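Side-chain contacts in mandelate racemase/muconate lactonizing protein (PDB 3QLD), which belongs to the enolase superfamily, pairing a capping N-terminal domain with a TIM-barrel-like C-terminal domain, its own activity being unassigned: residues A[116-119]-A[120-124]; A[304-307]-A[308-312]. All coordinates share one frame; numbering follows the deposited sequence.

Both contacts lie within single helices and join residues one turn apart: contact 1 near the C-terminal end of helix 105-123, contact 2 in helix 303-313. Contact 1 is partly buried, its centre about 21 Å from the centre of the chain, and leans on aromatic faces, a carbonyl that accepts two hydrogen bonds and an arginine that leaves for charged partners. Contact 2 is buried throughout, with its centre about 8 Å from the centre of the chain, and is mostly aliphatic. Their centres are about 15 Å apart, and D117 OD1 meets H308 NE2 at 2.9 Å, a probable hydrogen bond tying the N-terminal-domain family region to the C-terminal one.

Contact 1 (A[116-119]-A[120-124]); sequences WDWY and AARTG
T123 sets its methyl over one face of the Y119 ring, one helical turn back. CG2 stands 3.9 Å from the ring centroid and 19° off the normal, a CH-pi contact displaced toward the CZ side, where CZ is 3.7 Å from CG2. The threonine rotamer serves two purposes: with OG1 between the backbone N and the carbonyl carbon (chi1 70°), CG2 is turned to the ring while OG1 points back at the helix. There OG1 donates to Y119 O at 3.2 Å, and the T123 amide N reaches Y119 O at 3.0 Å from the other face of the carbonyl plane, so two donors of one residue grip a single oxygen.

W118 and R122 run alongside each other and point the same way. The arginine's aliphatic part, not its charged end, does the touching: CB lies over the rim of one indole face, and CG is 3.9 Å from W118 CZ2. The indole and guanidinium planes are 34° apart. R122 NH1 forms salt bridges with D40 and D38, and D38 also accepts a hydrogen bond from W118 NE1.

The helical backbone bonds include A120 N to W116 O at 3.0 Å and R122 N to W118 O at 2.8 Å. P91 and L130 pack on Y119. G124 is the first residue to leave helical phi/psi, with positive phi, which places this contact in the last turns of helix 105-123, in the capping domain of an enolase-superfamily protein.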
loop_
_atom_site.group_PDB
_atom_site.type_symbol
_atom_site.label_atom_id
_atom_site.label_comp_id
_atom_site.label_asym_id
_atom_site.label_seq_id
_atom_site.Cartn_x
_atom_site.Cartn_y
_atom_site.Cartn_z
ATOM N N TRP A 116 -16.200 -17.075 3.554
ATOM C CA TRP A 116 -15.958 -18.436 3.044
ATOM C C TRP A 116 -16.091 -19.488 4.148
ATOM O O TRP A 116 -16.638 -20.601 3.930
ATOM C CB TRP A 116 -14.566 -18.534 2.409
ATOM C CG TRP A 116 -14.529 -18.143 0.964
ATOM C CD1 TRP A 116 -14.151 -16.942 0.440
ATOM C CD2 TRP A 116 -14.846 -18.981 -0.159
ATOM N NE1 TRP A 116 -14.244 -16.965 -0.935
ATOM C CE2 TRP A 116 -14.642 -18.216 -1.325
ATOM C CE3 TRP A 116 -15.255 -20.321 -0.284
ATOM C CZ2 TRP A 116 -14.863 -18.728 -2.605
ATOM C CZ3 TRP A 116 -15.502 -20.832 -1.586
ATOM C CH2 TRP A 116 -15.297 -20.028 -2.715
ATOM N N ASP A 117 -15.575 -19.150 5.323
ATOM C CA ASP A 117 -15.494 -20.067 6.422
ATOM C C ASP A 117 -16.905 -20.267 6.963
ATOM O O ASP A 117 -17.301 -21.398 7.258
ATOM C CB ASP A 117 -14.532 -19.520 7.502
ATOM C CG ASP A 117 -14.274 -20.504 8.621
ATOM O OD1 ASP A 117 -13.353 -21.357 8.481
ATOM O OD2 ASP A 117 -15.018 -20.401 9.656
ATOM N N TRP A 118 -17.642 -19.167 7.124
ATOM C CA TRP A 118 -19.030 -19.221 7.600
ATOM C C TRP A 118 -19.835 -20.043 6.611
ATOM O O TRP A 118 -20.589 -20.929 7.032
ATOM C CB TRP A 118 -19.639 -17.821 7.712
ATOM C CG TRP A 118 -21.144 -17.852 7.669
ATOM C CD1 TRP A 118 -21.983 -18.140 8.736
ATOM C CD2 TRP A 118 -21.987 -17.652 6.532
ATOM N NE1 TRP A 118 -23.281 -18.076 8.331
ATOM C CE2 TRP A 118 -23.325 -17.802 6.982
ATOM C CE3 TRP A 118 -21.753 -17.334 5.169
ATOM C CZ2 TRP A 118 -24.425 -17.653 6.125
ATOM C CZ3 TRP A 118 -22.843 -17.162 4.323
ATOM C CH2 TRP A 118 -24.170 -17.358 4.799
ATOM N N TYR A 119 -19.618 -19.821 5.310
ATOM C CA TYR A 119 -20.395 -20.479 4.277
ATOM C C TYR A 119 -20.209 -22.003 4.290
ATOM O O TYR A 119 -21.199 -22.745 4.138
ATOM C CB TYR A 119 -20.085 -19.889 2.876
ATOM C CG TYR A 119 -20.843 -20.550 1.749
ATOM C CD1 TYR A 119 -20.351 -21.718 1.156
ATOM C CD2 TYR A 119 -22.056 -20.051 1.315
ATOM C CE1 TYR A 119 -21.068 -22.365 0.118
ATOM C CE2 TYR A 119 -22.787 -20.676 0.269
ATOM C CZ TYR A 119 -22.267 -21.830 -0.316
ATOM O OH TYR A 119 -22.958 -22.454 -1.328
ATOM N N ALA A 120 -18.973 -22.468 4.463
ATOM C CA ALA A 120 -18.730 -23.893 4.629
ATOM C C ALA A 120 -19.469 -24.480 5.842
ATOM O O ALA A 120 -20.016 -25.579 5.769
ATOM C CB ALA A 120 -17.220 -24.192 4.726
ATOM N N ALA A 121 -19.505 -23.745 6.949
ATOM C CA ALA A 121 -20.138 -24.232 8.166
ATOM C C ALA A 121 -21.658 -24.239 8.042
ATOM O O ALA A 121 -22.331 -25.119 8.637
ATOM C CB ALA A 121 -19.696 -23.379 9.365
ATOM N N ARG A 122 -22.192 -23.260 7.295
ATOM C CA ARG A 122 -23.613 -23.120 7.063
ATOM C C ARG A 122 -24.118 -24.252 6.190
ATOM O O ARG A 122 -25.249 -24.757 6.426
ATOM C CB ARG A 122 -23.916 -21.770 6.422
ATOM C CG ARG A 122 -25.388 -21.481 6.123
ATOM C CD ARG A 122 -26.128 -21.061 7.370
ATOM N NE ARG A 122 -27.571 -21.112 7.177
ATOM C CZ ARG A 122 -28.484 -20.768 8.093
ATOM N NH1 ARG A 122 -28.120 -20.283 9.290
ATOM N NH2 ARG A 122 -29.779 -20.895 7.805
ATOM N N THR A 123 -23.294 -24.647 5.206
ATOM C CA THR A 123 -23.687 -25.680 4.250
ATOM C C THR A 123 -23.138 -27.050 4.637
ATOM O O THR A 123 -23.431 -28.023 3.974
ATOM C CB THR A 123 -23.277 -25.349 2.769
ATOM O OG1 THR A 123 -21.856 -25.428 2.612
ATOM C CG2 THR A 123 -23.852 -23.984 2.259
ATOM N N GLY A 124 -22.351 -27.119 5.714
ATOM C CA GLY A 124 -21.734 -28.368 6.193
ATOM C C GLY A 124 -20.839 -29.049 5.142
ATOM O O GLY A 124 -20.754 -30.272 5.084
#

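Contact 2 (A[304-307]-A[308-312]); sequences VGRV and HGLIA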
loop_
_atom_site.group_PDB
_atom_site.type_symbol
_atom_site.label_atom_id
_atom_site.label_comp_id
_atom_site.label_asym_id
_atom_site.label_seq_id
_atom_site.Cartn_x
_atom_site.Cartn_y
_atom_site.Cartn_z
ATOM N N VAL A 304 -6.013 -20.426 13.407
ATOM C CA VAL A 304 -7.025 -20.068 12.412
ATOM C C VAL A 304 -6.434 -19.796 11.032
ATOM O O VAL A 304 -6.817 -20.421 10.044
ATOM C CB VAL A 304 -7.948 -18.895 12.943
ATOM C CG1 VAL A 304 -8.898 -18.374 11.834
ATOM C CG2 VAL A 304 -8.792 -19.460 14.150
ATOM N N GLY A 305 -5.581 -18.791 10.945
ATOM C CA GLY A 305 -4.736 -18.566 9.767
ATOM C C GLY A 305 -3.931 -19.772 9.260
ATOM O O GLY A 305 -3.803 -19.969 8.053
ATOM N N ARG A 306 -3.425 -20.597 10.171
ATOM C CA ARG A 306 -2.622 -21.755 9.753
ATOM C C ARG A 306 -3.525 -22.796 9.059
ATOM O O ARG A 306 -3.167 -23.353 8.016
ATOM C CB ARG A 306 -1.920 -22.369 10.952
ATOM C CG ARG A 306 -1.053 -23.599 10.630
ATOM C CD ARG A 306 -0.156 -23.956 11.807
ATOM N NE ARG A 306 0.370 -22.733 12.369
ATOM C CZ ARG A 306 1.515 -22.194 12.008
ATOM N NH1 ARG A 306 2.303 -22.808 11.117
ATOM N NH2 ARG A 306 1.854 -21.021 12.515
ATOM N N VAL A 307 -4.683 -23.045 9.646
ATOM C CA VAL A 307 -5.721 -23.921 9.035
ATOM C C VAL A 307 -6.131 -23.464 7.640
ATOM O O VAL A 307 -6.052 -24.245 6.677
ATOM C CB VAL A 307 -6.967 -24.094 9.952
ATOM C CG1 VAL A 307 -8.171 -24.635 9.130
ATOM C CG2 VAL A 307 -6.592 -25.040 11.042
ATOM N N HIS A 308 -6.465 -22.184 7.496
ATOM C CA HIS A 308 -6.808 -21.599 6.176
ATOM C C HIS A 308 -5.688 -21.654 5.140
ATOM O O HIS A 308 -5.959 -21.812 3.946
ATOM C CB HIS A 308 -7.314 -20.143 6.343
ATOM C CG HIS A 308 -8.726 -20.054 6.846
ATOM N ND1 HIS A 308 -9.342 -18.853 7.139
ATOM C CD2 HIS A 308 -9.642 -21.023 7.123
ATOM C CE1 HIS A 308 -10.584 -19.082 7.551
ATOM N NE2 HIS A 308 -10.795 -20.395 7.537
ATOM N N GLY A 309 -4.431 -21.528 5.619
ATOM C CA GLY A 309 -3.240 -21.517 4.797
ATOM C C GLY A 309 -2.950 -22.958 4.353
ATOM O O GLY A 309 -2.571 -23.196 3.236
ATOM N N LEU A 310 -3.108 -23.927 5.250
ATOM C CA LEU A 310 -3.062 -25.342 4.773
ATOM C C LEU A 310 -4.159 -25.728 3.769
ATOM O O LEU A 310 -3.894 -26.460 2.855
ATOM C CB LEU A 310 -3.023 -26.279 5.964
ATOM C CG LEU A 310 -1.823 -26.088 6.910
ATOM C CD1 LEU A 310 -2.110 -26.519 8.378
ATOM C CD2 LEU A 310 -0.515 -26.801 6.480
ATOM N N ILE A 311 -5.380 -25.227 3.910
ATOM C CA ILE A 311 -6.409 -25.422 2.899
ATOM C C ILE A 311 -6.017 -24.829 1.528
ATOM O O ILE A 311 -6.153 -25.472 0.526
ATOM C CB ILE A 311 -7.747 -24.898 3.403
ATOM C CG1 ILE A 311 -8.232 -25.821 4.543
ATOM C CG2 ILE A 311 -8.741 -24.661 2.269
ATOM C CD1 ILE A 311 -9.333 -25.274 5.394
ATOM N N ALA A 312 -5.539 -23.586 1.479
ATOM C CA ALA A 312 -4.970 -23.078 0.214
ATOM C C ALA A 312 -3.792 -23.972 -0.324
ATOM O O ALA A 312 -3.627 -24.161 -1.542
ATOM C CB ALA A 312 -4.493 -21.631 0.411
#
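L310 curls over the carbonyl of R306, its CG 3.2 Å from R306 O and its CD1 3.8 Å from R306 CG. The two side chains lie side by side and point the same way, and on the arginine it is CG that makes the contact. R306 leaves the helix extended, CG anti to the backbone N, then bends at chi3 (-41°), which carries the guanidinium away from L310. Its NH2 donates to E301 O, while NH1 has weak bonds to G325 O and Y330 OH.

On another side of the helix V307 and I311 also run alongside, joined by V307 CG1 and I311 CD1 at 4.0 Å. The isoleucine keeps CG1 beside its own backbone N, and this branch passes V307 O at 3.4 Å. I340 packs on V307 and L310, and P351 on L310 and I311.

H308 presents one ring face to V304 O, which lies 3.7 Å from its CG. That same oxygen accepts the H308 backbone N at 3.1 Å in a nearly straight bond (172° at the hydrogen), so it serves the amide while lying under the imidazole. The ring meets F277 edge-to-face, and its NE2 pairs with D117.

G305 and G309 are linked one turn apart by the bond from G309 N to G305 O, 3.0 Å. The buried polar ends of R306 and H308 are thus satisfied by partners beyond this helix, and what the side chains of the two segments offer each other is almost wholly aliphatic.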